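Long-range contact in flavin prenyltransferase UbiX (PDB 6M8V), which probably makes the prenylated FMN cofactor of UbiD decarboxylases by joining a dimethylallyl group from dimethylallyl phosphate to the flavin: residues 108-120 with 132-145. Sequence-based numbering, arbitrary orientation.
With FMN (flavin mononucleotide), chain B; PO4 (phosphate ion), chain C; PO4 (phosphate ion), chain D.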
loop_
_atom_site.group_PDB
_atom_site.type_symbol
_atom_site.label_atom_id
_atom_site.label_comp_id
_atom_site.label_asym_id
_atom_site.label_seq_id
_atom_site.Cartn_x
_atom_site.Cartn_y
_atom_site.Cartn_z
ATOM N N ALA A 108 15.531 19.196 -11.748
ATOM C CA ALA A 108 16.335 18.993 -10.549
ATOM C C ALA A 108 16.173 17.580 -10.012
ATOM O O ALA A 108 17.149 16.963 -9.563
ATOM C CB ALA A 108 15.957 20.024 -9.483
ATOM N N LEU A 109 14.953 17.036 -10.069
ATOM C CA LEU A 109 14.729 15.698 -9.531
ATOM C C LEU A 109 15.344 14.628 -10.430
ATOM O O LEU A 109 15.964 13.682 -9.934
ATOM C CB LEU A 109 13.230 15.449 -9.325
ATOM C CG LEU A 109 12.556 16.237 -8.187
ATOM C CD1 LEU A 109 11.030 16.201 -8.282
ATOM C CD2 LEU A 109 13.004 15.729 -6.818
ATOM N N LYS A 110 15.191 14.752 -11.751
ATOM C CA LYS A 110 15.767 13.729 -12.618
ATOM C C LYS A 110 17.290 13.827 -12.671
ATOM O O LYS A 110 17.964 12.797 -12.762
ATOM C CB LYS A 110 15.162 13.800 -14.024
ATOM C CG LYS A 110 15.697 14.908 -14.934
ATOM C CD LYS A 110 14.766 15.110 -16.134
ATOM C CE LYS A 110 15.333 16.089 -17.159
ATOM N NZ LYS A 110 16.445 15.501 -17.955
ATOM N N GLU A 111 17.851 15.034 -12.595
ATOM C CA GLU A 111 19.300 15.204 -12.608
ATOM C C GLU A 111 19.913 15.125 -11.215
ATOM O O GLU A 111 21.129 15.296 -11.078
ATOM C CB GLU A 111 19.681 16.540 -13.263
ATOM C CG GLU A 111 19.097 16.765 -14.661
ATOM C CD GLU A 111 19.690 15.846 -15.725
ATOM O OE1 GLU A 111 20.844 15.400 -15.562
ATOM O OE2 GLU A 111 19.005 15.581 -16.736
ATOM N N ARG A 112 19.098 14.876 -10.189
ATOM C CA ARG A 112 19.562 14.721 -8.809
ATOM C C ARG A 112 20.276 15.975 -8.309
ATOM O O ARG A 112 21.314 15.900 -7.654
ATOM C CB ARG A 112 20.455 13.488 -8.657
ATOM C CG ARG A 112 19.825 12.199 -9.146
ATOM C CD ARG A 112 18.573 11.803 -8.344
ATOM N NE ARG A 112 18.109 10.471 -8.743
ATOM C CZ ARG A 112 17.266 9.713 -8.049
ATOM N NH1 ARG A 112 16.759 10.135 -6.895
ATOM N NH2 ARG A 112 16.926 8.519 -8.518
ATOM N N ARG A 113 19.712 17.136 -8.616
ATOM C CA ARG A 113 20.183 18.404 -8.082
ATOM C C ARG A 113 19.305 18.821 -6.908
ATOM O O ARG A 113 18.150 18.409 -6.790
ATOM C CB ARG A 113 20.187 19.480 -9.174
ATOM C CG ARG A 113 21.075 19.110 -10.363
ATOM C CD ARG A 113 20.779 19.933 -11.606
ATOM N NE ARG A 113 21.475 19.408 -12.782
ATOM C CZ ARG A 113 21.306 19.863 -14.023
ATOM N NH1 ARG A 113 20.462 20.858 -14.260
ATOM N NH2 ARG A 113 21.978 19.323 -15.031
ATOM N N LYS A 114 19.872 19.643 -6.031
ATOM C CA LYS A 114 19.193 19.993 -4.791
ATOM C C LYS A 114 17.932 20.810 -5.065
ATOM O O LYS A 114 17.964 21.803 -5.798
ATOM C CB LYS A 114 20.143 20.768 -3.882
ATOM C CG LYS A 114 19.509 21.274 -2.602
ATOM C CD LYS A 114 20.554 21.868 -1.673
ATOM C CE LYS A 114 21.490 20.797 -1.134
ATOM N NZ LYS A 114 22.530 21.396 -0.246
ATOM N N LEU A 115 16.819 20.395 -4.462
ATOM C CA LEU A 115 15.535 21.063 -4.625
ATOM C C LEU A 115 14.984 21.410 -3.250
ATOM O O LEU A 115 14.748 20.517 -2.426
ATOM C CB LEU A 115 14.550 20.176 -5.398
ATOM C CG LEU A 115 13.089 20.633 -5.520
ATOM C CD1 LEU A 115 12.995 21.995 -6.192
ATOM C CD2 LEU A 115 12.255 19.591 -6.283
ATOM N N ILE A 116 14.778 22.702 -3.010
ATOM C CA ILE A 116 14.202 23.219 -1.774
ATOM C C ILE A 116 12.858 23.846 -2.104
ATOM O O ILE A 116 12.772 24.697 -2.995
ATOM C CB ILE A 116 15.120 24.262 -1.114
ATOM C CG1 ILE A 116 16.508 23.677 -0.836
ATOM C CG2 ILE A 116 14.464 24.822 0.149
ATOM C CD1 ILE A 116 17.522 24.715 -0.365
ATOM N N ILE A 117 11.817 23.446 -1.379
ATOM C CA ILE A 117 10.490 24.030 -1.542
ATOM C C ILE A 117 10.019 24.524 -0.186
ATOM O O ILE A 117 10.263 23.881 0.840
ATOM C CB ILE A 117 9.480 23.030 -2.144
ATOM C CG1 ILE A 117 9.326 21.808 -1.244
ATOM C CG2 ILE A 117 9.929 22.592 -3.529
ATOM C CD1 ILE A 117 8.117 20.952 -1.582
ATOM N N MET A 118 9.338 25.670 -0.181
ATOM C CA MET A 118 8.872 26.321 1.045
ATOM C C MET A 118 7.370 26.552 0.956
ATOM O O MET A 118 6.912 27.679 0.723
ATOM C CB MET A 118 9.623 27.635 1.268
ATOM C CG MET A 118 11.115 27.486 1.032
ATOM S SD MET A 118 12.099 28.835 1.688
ATOM C CE MET A 118 11.778 28.703 3.446
ATOM N N PRO A 119 6.566 25.505 1.145
ATOM C CA PRO A 119 5.109 25.660 1.017
ATOM C C PRO A 119 4.542 26.519 2.140
ATOM O O PRO A 119 4.807 26.280 3.319
ATOM C CB PRO A 119 4.592 24.218 1.088
ATOM C CG PRO A 119 5.647 23.488 1.844
ATOM C CD PRO A 119 6.953 24.122 1.478
ATOM N N ARG A 120 3.753 27.524 1.762
ATOM C CA ARG A 120 3.177 28.493 2.694
ATOM C C ARG A 120 1.663 28.325 2.686
ATOM O O ARG A 120 0.990 28.730 1.731
ATOM C CB ARG A 120 3.568 29.921 2.311
ATOM C CG ARG A 120 3.918 30.865 3.481
ATOM C CD ARG A 120 2.750 31.106 4.456
ATOM N NE ARG A 120 1.470 31.282 3.782
ATOM C CZ ARG A 120 0.294 31.339 4.399
ATOM N NH1 ARG A 120 0.223 31.239 5.718
ATOM N NH2 ARG A 120 -0.819 31.479 3.686
ATOM N N MET A 132 3.825 16.941 -0.073
ATOM C CA MET A 132 5.116 17.206 0.562
ATOM C C MET A 132 5.848 15.918 0.907
ATOM O O MET A 132 7.063 15.811 0.696
ATOM C CB MET A 132 4.918 18.057 1.816
ATOM C CG MET A 132 4.520 19.500 1.520
ATOM S SD MET A 132 4.487 20.520 3.015
ATOM C CE MET A 132 2.752 20.413 3.445
ATOM N N LEU A 133 5.128 14.931 1.449
ATOM C CA LEU A 133 5.757 13.667 1.812
ATOM C C LEU A 133 6.379 12.994 0.594
ATOM O O LEU A 133 7.530 12.538 0.641
ATOM C CB LEU A 133 4.726 12.747 2.468
ATOM C CG LEU A 133 5.174 11.327 2.815
ATOM C CD1 LEU A 133 6.368 11.357 3.775
ATOM C CD2 LEU A 133 4.003 10.509 3.397
ATOM N N LYS A 134 5.628 12.919 -0.507
ATOM C CA LYS A 134 6.152 12.336 -1.738
ATOM C C LYS A 134 7.452 13.009 -2.165
ATOM O O LYS A 134 8.434 12.335 -2.498
ATOM C CB LYS A 134 5.108 12.434 -2.856
ATOM C CG LYS A 134 5.549 11.806 -4.185
ATOM C CD LYS A 134 4.402 11.805 -5.192
ATOM C CE LYS A 134 4.863 11.450 -6.591
ATOM N NZ LYS A 134 3.747 11.548 -7.595
ATOM N N LEU A 135 7.481 14.344 -2.150
ATOM C CA LEU A 135 8.666 15.063 -2.609
ATOM C C LEU A 135 9.827 14.885 -1.640
ATOM O O LEU A 135 10.970 14.689 -2.065
ATOM C CB LEU A 135 8.337 16.543 -2.796
ATOM C CG LEU A 135 7.446 16.808 -4.017
ATOM C CD1 LEU A 135 6.972 18.260 -4.075
ATOM C CD2 LEU A 135 8.194 16.431 -5.275
ATOM N N SER A 136 9.545 14.936 -0.335
ATOM C CA SER A 136 10.568 14.644 0.666
ATOM C C SER A 136 11.125 13.235 0.497
ATOM O O SER A 136 12.336 13.020 0.636
ATOM C CB SER A 136 9.986 14.832 2.066
ATOM O OG SER A 136 10.991 14.707 3.050
ATOM N N ASN A 137 10.255 12.260 0.193
ATOM C CA ASN A 137 10.713 10.889 -0.043
ATOM C C ASN A 137 11.625 10.792 -1.254
ATOM O O ASN A 137 12.444 9.869 -1.336
ATOM C CB ASN A 137 9.527 9.940 -0.248
ATOM C CG ASN A 137 8.832 9.580 1.047
ATOM O OD1 ASN A 137 7.707 9.088 1.038
ATOM N ND2 ASN A 137 9.493 9.823 2.163
ATOM N N LEU A 138 11.481 11.704 -2.216
ATOM C CA LEU A 138 12.328 11.714 -3.401
ATOM C C LEU A 138 13.613 12.498 -3.202
ATOM O O LEU A 138 14.425 12.568 -4.129
ATOM C CB LEU A 138 11.567 12.294 -4.598
ATOM C CG LEU A 138 10.353 11.475 -5.036
ATOM C CD1 LEU A 138 9.837 11.976 -6.365
ATOM C CD2 LEU A 138 10.687 9.989 -5.098
ATOM N N GLY A 139 13.814 13.100 -2.028
ATOM C CA GLY A 139 15.038 13.814 -1.720
ATOM C C GLY A 139 14.916 15.323 -1.736
ATOM O O GLY A 139 15.904 16.004 -1.445
ATOM N N ALA A 140 13.752 15.872 -2.081
ATOM C CA ALA A 140 13.552 17.305 -1.950
ATOM C C ALA A 140 13.559 17.699 -0.477
ATOM O O ALA A 140 13.179 16.917 0.395
ATOM C CB ALA A 140 12.235 17.727 -2.604
ATOM N N ILE A 141 14.008 18.918 -0.206
ATOM C CA ILE A 141 14.027 19.469 1.143
ATOM C C ILE A 141 12.761 20.297 1.323
ATOM O O ILE A 141 12.636 21.392 0.767
ATOM C CB ILE A 141 15.294 20.300 1.396
ATOM C CG1 ILE A 141 16.541 19.410 1.326
ATOM C CG2 ILE A 141 15.228 20.975 2.758
ATOM C CD1 ILE A 141 17.422 19.664 0.126
ATOM N N VAL A 142 11.815 19.777 2.093
ATOM C CA VAL A 142 10.512 20.410 2.257
ATOM C C VAL A 142 10.593 21.316 3.477
ATOM O O VAL A 142 10.746 20.847 4.608
ATOM C CB VAL A 142 9.393 19.372 2.397
ATOM C CG1 VAL A 142 8.072 20.065 2.677
ATOM C CG2 VAL A 142 9.300 18.523 1.127
ATOM N N MET A 143 10.471 22.620 3.249
ATOM C CA MET A 143 10.861 23.622 4.234
ATOM C C MET A 143 9.844 24.760 4.282
ATOM O O MET A 143 10.143 25.888 3.889
ATOM C CB MET A 143 12.253 24.156 3.890
ATOM C CG MET A 143 13.010 24.708 5.052
ATOM S SD MET A 143 14.638 25.225 4.511
ATOM C CE MET A 143 15.366 25.637 6.091
ATOM N N PRO A 144 8.641 24.491 4.781
ATOM C CA PRO A 144 7.682 25.593 4.986
ATOM C C PRO A 144 8.273 26.646 5.905
ATOM O O PRO A 144 8.975 26.314 6.873
ATOM C CB PRO A 144 6.465 24.906 5.633
ATOM C CG PRO A 144 6.930 23.540 6.032
ATOM C CD PRO A 144 8.066 23.182 5.132
ATOM N N PRO A 145 8.027 27.926 5.629
ATOM C CA PRO A 145 8.621 28.984 6.463
ATOM C C PRO A 145 7.989 29.025 7.843
ATOM O O PRO A 145 6.946 29.653 8.047
ATOM C CB PRO A 145 8.343 30.264 5.665
ATOM C CG PRO A 145 7.104 29.950 4.863
ATOM C CD PRO A 145 7.169 28.464 4.556
HETATM N N1 FMN B . -2.079 29.863 -2.233
HETATM C C2 FMN B . -1.398 29.114 -1.298
HETATM O O2 FMN B . -1.283 27.918 -1.510
HETATM N N3 FMN B . -0.857 29.683 -0.150
HETATM C C4 FMN B . -1.004 31.051 0.043
HETATM O O4 FMN B . -0.544 31.629 1.032
HETATM C C4A FMN B . -1.690 31.805 -0.898
HETATM N N5 FMN B . -1.825 33.152 -0.677
HETATM C C5A FMN B . -2.497 33.919 -1.594
HETATM C C6 FMN B . -2.616 35.274 -1.349
HETATM C C7 FMN B . -3.290 36.069 -2.255
HETATM C C7M FMN B . -3.408 37.532 -1.982
HETATM C C8 FMN B . -3.841 35.516 -3.403
HETATM C C8M FMN B . -4.562 36.403 -4.370
HETATM C C9 FMN B . -3.722 34.152 -3.651
HETATM C C9A FMN B . -3.044 33.348 -2.741
HETATM N N10 FMN B . -2.909 31.990 -2.970
HETATM C C10 FMN B . -2.233 31.219 -2.039
HETATM C "C1'" FMN B . -3.509 31.357 -4.200
HETATM C "C2'" FMN B . -2.466 31.044 -5.267
HETATM O "O2'" FMN B . -1.861 32.239 -5.708
HETATM C "C3'" FMN B . -3.083 30.342 -6.467
HETATM O "O3'" FMN B . -3.325 28.984 -6.159
HETATM C "C4'" FMN B . -2.195 30.478 -7.704
HETATM O "O4'" FMN B . -2.783 29.783 -8.778
HETATM C "C5'" FMN B . -0.769 29.976 -7.497
HETATM O "O5'" FMN B . -0.117 29.936 -8.752
HETATM P P FMN B . 1.492 29.930 -8.883
HETATM O O1P FMN B . 2.028 31.232 -8.359
HETATM O O2P FMN B . 2.037 28.805 -8.035
HETATM O O3P FMN B . 1.887 29.729 -10.325
HETATM P P PO4 C . 16.362 17.355 -21.667
HETATM O O1 PO4 C . 16.137 18.743 -22.223
HETATM O O2 PO4 C . 17.489 16.668 -22.405
HETATM O O3 PO4 C . 16.724 17.445 -20.201
HETATM O O4 PO4 C . 15.087 16.560 -21.835
HETATM P P PO4 D . -4.883 31.636 3.700
HETATM O O1 PO4 D . -5.271 32.717 2.717
HETATM O O2 PO4 D . -4.545 32.242 5.043
HETATM O O3 PO4 D . -6.033 30.670 3.877
HETATM O O4 PO4 D . -3.677 30.905 3.155
HETATM O O HOH W 1 14.217 9.673 -6.029
HETATM O O HOH W 2 17.215 17.774 -3.019
#
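The carbonyl oxygen of Ile-117 accepts a hydrogen bond from the backbone N of Met-143 at 2.7 Å. Two more backbone bonds tie the strands in parallel: Ile-141 N to Leu-115 O, nearly straight at 173°, and Ile-117 N to Ile-141 O. Beside them, Ile-117 CD1 touches both Val-142 CG2 and Leu-135 CD1, each at 3.8 Å. Its CG1 sits between the backbone N and the carbonyl carbon (chi1 60°), which carries CD1 to the helix 126-137. There Leu-135 crosses Leu-109 at about a right angle. Farther along, Pro-145 CG meets Arg-120 CG at 3.6 Å. Beyond that, Arg-120 NH2 gives FMN O4 a straight 2.7 Å bond in the guanidinium plane, and NH1 binds Ile-146 O of a second subunit. A leucine in place of Arg-120 would probably leave FMN O4 without this donor and break the link to that subunit. The contact belongs to a right-handed beta-alpha-beta unit of the Rossmann-like parallel alpha/beta fold of the UbiX family. Strand 114-119 lies between 78-84 and 141-142; helices 86-94 and 126-137 cover the Ile-117 face, and helix 156-171 packs against Ile-116 and Met-118.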